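Probable fatty acyl-CoA transferase Rv3272 (Mycobacterium tuberculosis, PDB 5YX6) binds fatty acyl-CoAs of varying chain length, palmitoyl-CoA most tightly, and is probably a family III CoA transferase of fatty acid metabolism. Local coordinates at residues L277-F289 against A300-S312. Residues are numbered along the deposited sequence; the frame is centred on the assembly and turned at random.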
ATOM      1  N   LEU A 277       5.915  35.173   3.379  1.00 33.08           N
ATOM      2  CA  LEU A 277       7.086  34.711   2.623  1.00 31.65           C
ATOM      3  C   LEU A 277       6.997  34.977   1.120  1.00 28.54           C
ATOM      4  O   LEU A 277       8.017  35.191   0.474  1.00 27.70           O
ATOM      5  CB  LEU A 277       7.325  33.209   2.861  1.00 36.07           C
ATOM      6  CG  LEU A 277       7.899  32.834   4.234  1.00 36.16           C
ATOM      7  CD1 LEU A 277       7.987  31.326   4.417  1.00 34.49           C
ATOM      8  CD2 LEU A 277       9.263  33.487   4.451  1.00 34.81           C
ATOM      9  N   ILE A 278       5.787  34.954   0.567  1.00 28.08           N
ATOM     10  CA  ILE A 278       5.588  35.221  -0.858  1.00 33.35           C
ATOM     11  C   ILE A 278       5.332  36.699  -1.145  1.00 36.00           C
ATOM     12  O   ILE A 278       4.985  37.072  -2.269  1.00 39.67           O
ATOM     13  CB  ILE A 278       4.406  34.418  -1.429  1.00 31.44           C
ATOM     14  CG1 ILE A 278       3.108  34.869  -0.761  1.00 28.52           C
ATOM     15  CG2 ILE A 278       4.635  32.927  -1.240  1.00 34.48           C
ATOM     16  CD1 ILE A 278       1.884  34.185  -1.271  1.00 33.74           C
ATOM     17  N   GLY A 279       5.467  37.534  -0.119  1.00 36.40           N
ATOM     18  CA  GLY A 279       5.316  38.967  -0.281  1.00 34.01           C
ATOM     19  C   GLY A 279       3.870  39.406  -0.391  1.00 34.82           C
ATOM     20  O   GLY A 279       3.560  40.337  -1.123  1.00 38.25           O
ATOM     21  N   ARG A 280       2.970  38.725   0.305  1.00 33.38           N
ATOM     22  CA  ARG A 280       1.557  39.079   0.220  1.00 35.43           C
ATOM     23  C   ARG A 280       0.849  39.124   1.579  1.00 39.18           C
ATOM     24  O   ARG A 280      -0.076  38.344   1.826  1.00 39.95           O
ATOM     25  CB  ARG A 280       0.829  38.107  -0.717  1.00 40.36           C
ATOM     26  CG  ARG A 280       1.299  38.159  -2.178  1.00 39.69           C
ATOM     27  CD  ARG A 280       0.860  39.467  -2.876  1.00 40.30           C
ATOM     28  NE  ARG A 280      -0.562  39.716  -2.651  1.00 39.93           N
ATOM     29  CZ  ARG A 280      -1.529  39.287  -3.456  1.00 47.03           C
ATOM     30  NH1 ARG A 280      -1.230  38.598  -4.561  1.00 37.20           N
ATOM     31  NH2 ARG A 280      -2.797  39.548  -3.156  1.00 41.88           N
ATOM     32  N   PRO A 281       1.273  40.047   2.463  1.00 34.36           N
ATOM     33  CA  PRO A 281       0.662  40.200   3.792  1.00 37.79           C
ATOM     34  C   PRO A 281      -0.835  40.513   3.754  1.00 42.06           C
ATOM     35  O   PRO A 281      -1.546  40.249   4.729  1.00 45.61           O
ATOM     36  CB  PRO A 281       1.426  41.378   4.405  1.00 36.93           C
ATOM     37  CG  PRO A 281       2.651  41.543   3.571  1.00 39.93           C
ATOM     38  CD  PRO A 281       2.298  41.071   2.208  1.00 36.41           C
ATOM     39  N   ASP A 282      -1.306  41.053   2.633  1.00 43.61           N
ATOM     40  CA  ASP A 282      -2.704  41.442   2.484  1.00 39.73           C
ATOM     41  C   ASP A 282      -3.617  40.231   2.529  1.00 45.44           C
ATOM     42  O   ASP A 282      -4.788  40.349   2.890  1.00 48.51           O
ATOM     43  CB  ASP A 282      -2.912  42.213   1.173  1.00 45.30           C
ATOM     44  CG  ASP A 282      -2.593  41.379  -0.065  1.00 47.81           C
ATOM     45  OD1 ASP A 282      -1.395  41.145  -0.345  1.00 44.91           O
ATOM     46  OD2 ASP A 282      -3.547  40.999  -0.786  1.00 47.35           O
ATOM     47  N   LEU A 283      -3.076  39.070   2.161  1.00 46.37           N
ATOM     48  CA  LEU A 283      -3.864  37.838   2.106  1.00 45.85           C
ATOM     49  C   LEU A 283      -4.234  37.288   3.481  1.00 46.18           C
ATOM     50  O   LEU A 283      -5.193  36.530   3.607  1.00 47.68           O
ATOM     51  CB  LEU A 283      -3.125  36.766   1.310  1.00 46.71           C
ATOM     52  CG  LEU A 283      -2.948  37.074  -0.178  1.00 45.99           C
ATOM     53  CD1 LEU A 283      -2.288  35.904  -0.884  1.00 43.50           C
ATOM     54  CD2 LEU A 283      -4.280  37.438  -0.829  1.00 42.58           C
ATOM     55  N   VAL A 284      -3.465  37.644   4.506  1.00 48.13           N
ATOM     56  CA  VAL A 284      -3.739  37.154   5.856  1.00 49.47           C
ATOM     57  C   VAL A 284      -5.101  37.664   6.335  1.00 53.03           C
ATOM     58  O   VAL A 284      -5.870  36.915   6.945  1.00 53.93           O
ATOM     59  CB  VAL A 284      -2.644  37.572   6.869  1.00 49.85           C
ATOM     60  CG1 VAL A 284      -2.973  37.037   8.259  1.00 44.54           C
ATOM     61  CG2 VAL A 284      -1.279  37.069   6.428  1.00 39.09           C
ATOM     62  N   GLU A 285      -5.395  38.935   6.045  1.00 51.13           N
ATOM     63  CA  GLU A 285      -6.618  39.567   6.535  1.00 54.90           C
ATOM     64  C   GLU A 285      -7.702  39.777   5.467  1.00 58.20           C
ATOM     65  O   GLU A 285      -8.793  40.259   5.777  1.00 60.74           O
ATOM     66  CB  GLU A 285      -6.272  40.916   7.173  1.00 46.81           C
ATOM     67  N   ASP A 286      -7.408  39.409   4.223  1.00 58.33           N
ATOM     68  CA  ASP A 286      -8.413  39.369   3.156  1.00 53.44           C
ATOM     69  C   ASP A 286      -9.603  38.493   3.563  1.00 55.31           C
ATOM     70  O   ASP A 286      -9.432  37.313   3.870  1.00 56.76           O
ATOM     71  CB  ASP A 286      -7.779  38.862   1.856  1.00 56.21           C
ATOM     72  CG  ASP A 286      -8.700  38.996   0.642  1.00 58.49           C
ATOM     73  OD1 ASP A 286      -9.905  38.658   0.730  1.00 57.23           O
ATOM     74  OD2 ASP A 286      -8.201  39.439  -0.416  1.00 57.34           O
ATOM     75  N   GLN A 287     -10.804  39.067   3.561  1.00 58.16           N
ATOM     76  CA  GLN A 287     -11.996  38.363   4.038  1.00 54.79           C
ATOM     77  C   GLN A 287     -12.315  37.093   3.239  1.00 58.05           C
ATOM     78  O   GLN A 287     -13.074  36.239   3.695  1.00 57.92           O
ATOM     79  CB  GLN A 287     -13.204  39.305   4.010  1.00 56.24           C
ATOM     80  N   ARG A 288     -11.729  36.967   2.054  1.00 56.71           N
ATOM     81  CA  ARG A 288     -11.925  35.780   1.227  1.00 53.80           C
ATOM     82  C   ARG A 288     -11.079  34.595   1.682  1.00 58.82           C
ATOM     83  O   ARG A 288     -11.404  33.439   1.380  1.00 53.66           O
ATOM     84  CB  ARG A 288     -11.646  36.116  -0.242  1.00 51.56           C
ATOM     85  CG  ARG A 288     -12.603  37.183  -0.721  1.00 55.76           C
ATOM     86  CD  ARG A 288     -12.402  37.698  -2.133  1.00 58.11           C
ATOM     87  NE  ARG A 288     -11.274  37.167  -2.891  1.00 54.45           N
ATOM     88  CZ  ARG A 288     -10.131  37.822  -3.067  1.00 58.04           C
ATOM     89  NH1 ARG A 288      -9.951  39.004  -2.497  1.00 61.63           N
ATOM     90  NH2 ARG A 288      -9.161  37.297  -3.799  1.00 59.34           N
ATOM     91  N   PHE A 289      -9.986  34.882   2.387  1.00 55.30           N
ATOM     92  CA  PHE A 289      -9.010  33.852   2.707  1.00 51.11           C
ATOM     93  C   PHE A 289      -8.619  33.773   4.186  1.00 57.31           C
ATOM     94  O   PHE A 289      -7.891  32.859   4.584  1.00 54.25           O
ATOM     95  CB  PHE A 289      -7.741  34.075   1.888  1.00 44.97           C
ATOM     96  CG  PHE A 289      -7.987  34.280   0.430  1.00 48.43           C
ATOM     97  CD1 PHE A 289      -8.671  33.337  -0.310  1.00 50.67           C
ATOM     98  CD2 PHE A 289      -7.510  35.409  -0.210  1.00 50.92           C
ATOM     99  CE1 PHE A 289      -8.889  33.524  -1.656  1.00 51.36           C
ATOM    100  CE2 PHE A 289      -7.720  35.599  -1.555  1.00 47.76           C
ATOM    101  CZ  PHE A 289      -8.411  34.653  -2.279  1.00 50.28           C
ATOM    102  N   ALA A 300     -10.703  28.652  -5.627  1.00 54.66           N
ATOM    103  CA  ALA A 300     -10.313  29.006  -6.985  1.00 53.09           C
ATOM    104  C   ALA A 300      -9.615  30.361  -7.041  1.00 47.20           C
ATOM    105  O   ALA A 300      -8.579  30.510  -7.689  1.00 47.37           O
ATOM    106  CB  ALA A 300     -11.530  28.994  -7.899  1.00 58.50           C
ATOM    107  N   GLU A 301     -10.196  31.345  -6.364  1.00 51.66           N
ATOM    108  CA  GLU A 301      -9.591  32.670  -6.246  1.00 50.07           C
ATOM    109  C   GLU A 301      -8.208  32.608  -5.588  1.00 47.86           C
ATOM    110  O   GLU A 301      -7.275  33.289  -6.025  1.00 44.46           O
ATOM    111  CB  GLU A 301     -10.509  33.607  -5.446  1.00 54.08           C
ATOM    112  CG  GLU A 301     -11.777  34.048  -6.187  1.00 61.43           C
ATOM    113  CD  GLU A 301     -12.850  32.953  -6.245  1.00 70.83           C
ATOM    114  OE1 GLU A 301     -12.767  31.987  -5.453  1.00 69.05           O
ATOM    115  OE2 GLU A 301     -13.769  33.051  -7.092  1.00 76.37           O
ATOM    116  N   LEU A 302      -8.080  31.783  -4.547  1.00 44.91           N
ATOM    117  CA  LEU A 302      -6.819  31.647  -3.825  1.00 41.92           C
ATOM    118  C   LEU A 302      -5.634  31.193  -4.682  1.00 38.93           C
ATOM    119  O   LEU A 302      -4.567  31.807  -4.624  1.00 44.71           O
ATOM    120  CB  LEU A 302      -6.993  30.697  -2.637  1.00 43.96           C
ATOM    121  CG  LEU A 302      -5.728  30.475  -1.794  1.00 45.05           C
ATOM    122  CD1 LEU A 302      -5.120  31.799  -1.392  1.00 41.18           C
ATOM    123  CD2 LEU A 302      -6.039  29.667  -0.548  1.00 41.41           C
ATOM    124  N   THR A 303      -5.797  30.132  -5.464  1.00 38.86           N
ATOM    125  CA  THR A 303      -4.698  29.648  -6.304  1.00 37.71           C
ATOM    126  C   THR A 303      -4.277  30.734  -7.287  1.00 41.41           C
ATOM    127  O   THR A 303      -3.104  30.829  -7.667  1.00 42.76           O
ATOM    128  CB  THR A 303      -5.047  28.338  -7.064  1.00 42.54           C
ATOM    129  OG1 THR A 303      -4.678  28.451  -8.448  1.00 36.38           O
ATOM    130  CG2 THR A 303      -6.511  28.031  -6.955  1.00 42.31           C
ATOM    131  N   ALA A 304      -5.243  31.537  -7.719  1.00 44.72           N
ATOM    132  CA  ALA A 304      -4.961  32.650  -8.614  1.00 43.29           C
ATOM    133  C   ALA A 304      -4.052  33.675  -7.951  1.00 38.26           C
ATOM    134  O   ALA A 304      -3.051  34.110  -8.532  1.00 37.13           O
ATOM    135  CB  ALA A 304      -6.250  33.310  -9.047  1.00 47.35           C
ATOM    136  N   GLU A 305      -4.391  34.045  -6.722  1.00 41.97           N
ATOM    137  CA  GLU A 305      -3.595  35.023  -5.979  1.00 38.40           C
ATOM    138  C   GLU A 305      -2.197  34.482  -5.683  1.00 37.82           C
ATOM    139  O   GLU A 305      -1.210  35.196  -5.816  1.00 31.00           O
ATOM    140  CB  GLU A 305      -4.307  35.427  -4.691  1.00 40.23           C
ATOM    141  CG  GLU A 305      -5.646  36.134  -4.930  1.00 50.66           C
ATOM    142  CD  GLU A 305      -5.515  37.542  -5.530  1.00 60.58           C
ATOM    143  OE1 GLU A 305      -4.392  38.103  -5.536  1.00 57.34           O
ATOM    144  OE2 GLU A 305      -6.547  38.080  -6.005  1.00 61.46           O
ATOM    145  N   LEU A 306      -2.115  33.205  -5.307  1.00 40.87           N
ATOM    146  CA  LEU A 306      -0.828  32.603  -4.976  1.00 36.08           C
ATOM    147  C   LEU A 306       0.081  32.551  -6.197  1.00 34.42           C
ATOM    148  O   LEU A 306       1.262  32.887  -6.119  1.00 36.03           O
ATOM    149  CB  LEU A 306      -1.022  31.198  -4.395  1.00 36.24           C
ATOM    150  CG  LEU A 306      -1.749  31.162  -3.046  1.00 36.81           C
ATOM    151  CD1 LEU A 306      -1.996  29.732  -2.569  1.00 35.02           C
ATOM    152  CD2 LEU A 306      -0.980  31.957  -1.999  1.00 39.86           C
ATOM    153  N   GLU A 307      -0.474  32.160  -7.337  1.00 32.87           N
ATOM    154  CA  GLU A 307       0.345  32.017  -8.532  1.00 37.16           C
ATOM    155  C   GLU A 307       0.817  33.377  -9.064  1.00 35.47           C
ATOM    156  O   GLU A 307       1.933  33.484  -9.579  1.00 34.26           O
ATOM    157  CB  GLU A 307      -0.411  31.220  -9.605  1.00 38.75           C
ATOM    158  CG  GLU A 307      -0.614  29.746  -9.198  1.00 45.39           C
ATOM    159  CD  GLU A 307      -1.183  28.857 -10.308  1.00 48.34           C
ATOM    160  OE1 GLU A 307      -2.022  29.332 -11.105  1.00 54.41           O
ATOM    161  OE2 GLU A 307      -0.782  27.672 -10.379  1.00 45.84           O
ATOM    162  N   LEU A 308      -0.008  34.415  -8.921  1.00 33.62           N
ATOM    163  CA  LEU A 308       0.464  35.779  -9.203  1.00 35.72           C
ATOM    164  C   LEU A 308       1.724  36.085  -8.397  1.00 34.24           C
ATOM    165  O   LEU A 308       2.703  36.602  -8.928  1.00 33.06           O
ATOM    166  CB  LEU A 308      -0.621  36.817  -8.905  1.00 35.99           C
ATOM    167  CG  LEU A 308      -1.730  36.917  -9.964  1.00 39.92           C
ATOM    168  CD1 LEU A 308      -2.833  37.868  -9.522  1.00 46.65           C
ATOM    169  CD2 LEU A 308      -1.178  37.327 -11.322  1.00 36.93           C
ATOM    170  N   ALA A 309       1.717  35.701  -7.124  1.00 36.93           N
ATOM    171  CA  ALA A 309       2.860  35.960  -6.250  1.00 34.09           C
ATOM    172  C   ALA A 309       4.033  35.022  -6.513  1.00 36.80           C
ATOM    173  O   ALA A 309       5.190  35.448  -6.468  1.00 34.33           O
ATOM    174  CB  ALA A 309       2.434  35.862  -4.789  1.00 32.42           C
ATOM    175  N   LEU A 310       3.744  33.752  -6.801  1.00 35.09           N
ATOM    176  CA  LEU A 310       4.802  32.762  -7.011  1.00 34.62           C
ATOM    177  C   LEU A 310       5.568  32.965  -8.313  1.00 36.25           C
ATOM    178  O   LEU A 310       6.625  32.367  -8.525  1.00 36.47           O
ATOM    179  CB  LEU A 310       4.222  31.348  -6.960  1.00 37.50           C
ATOM    180  CG  LEU A 310       3.712  30.953  -5.577  1.00 40.07           C
ATOM    181  CD1 LEU A 310       2.830  29.733  -5.661  1.00 35.52           C
ATOM    182  CD2 LEU A 310       4.888  30.725  -4.643  1.00 35.65           C
ATOM    183  N   ALA A 311       5.039  33.819  -9.180  1.00 39.74           N
ATOM    184  CA  ALA A 311       5.667  34.104 -10.467  1.00 38.55           C
ATOM    185  C   ALA A 311       7.059  34.744 -10.358  1.00 39.99           C
ATOM    186  O   ALA A 311       7.813  34.724 -11.330  1.00 41.62           O
ATOM    187  CB  ALA A 311       4.754  34.987 -11.300  1.00 33.64           C
ATOM    188  N   SER A 312       7.416  35.284  -9.189  1.00 35.81           N
ATOM    189  CA  SER A 312       8.678  36.026  -9.045  1.00 39.48           C
ATOM    190  C   SER A 312       9.933  35.165  -8.882  1.00 43.82           C
ATOM    191  O   SER A 312      11.057  35.678  -8.965  1.00 41.55           O
ATOM    192  CB  SER A 312       8.600  36.965  -7.828  1.00 45.10           C
ATOM    193  OG  SER A 312       7.359  37.652  -7.761  1.00 52.24           O
TER
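Ile278 and Phe289 are the two bumps with which the loop-rich segment 277-289 fits against segment 300-312, most of it helix 299-310, and Glu305 bridges the stretch between them. The Ile278 side chain drops into a hollow lined by Leu306, Ala309 and Leu310: its CD1 lies 3.7 Å from Leu306 CD2, while CG2 faces Leu310 CD2. This fit depends on CG1 standing between the backbone N and the carbonyl carbon (chi1 64°), which sends the two branches to different walls. A Schellman motif with Gly279 as C-prime residue ends helix 268-277 here, and the small Ala309 lets the Arg280 side chain come close, its CB 3.7 Å from Arg280 CG. At the other end the Phe289 ring is sandwiched. Leu302 CD1 makes a CH-pi contact over one face, 4.1 Å from the ring centroid, and Arg288 CB covers the opposite face; Trp271 touches both Phe289 and Leu302. The Arg280 chain, bent at chi2 and chi3, lays its guanidinium over Leu283 CD1. Asp282 receives it side-on and almost straight, Arg280 NE to Asp282 OD1 at 2.8 Å and Arg280 NH2 to Asp282 OD2 at 2.9 Å. Glu305 OE1 also lies in the guanidinium plane but is met from above its own carboxylate, 3.2 Å from Arg280 NH2. Glu305 OE2 reaches toward Arg288 NH2 at a long 3.5 Å, and Arg288 is itself paired with Asp286. The chemistry implies that Asp282 largely orients Arg280, with Glu305 probably adding a looser electrostatic tie between two arginines.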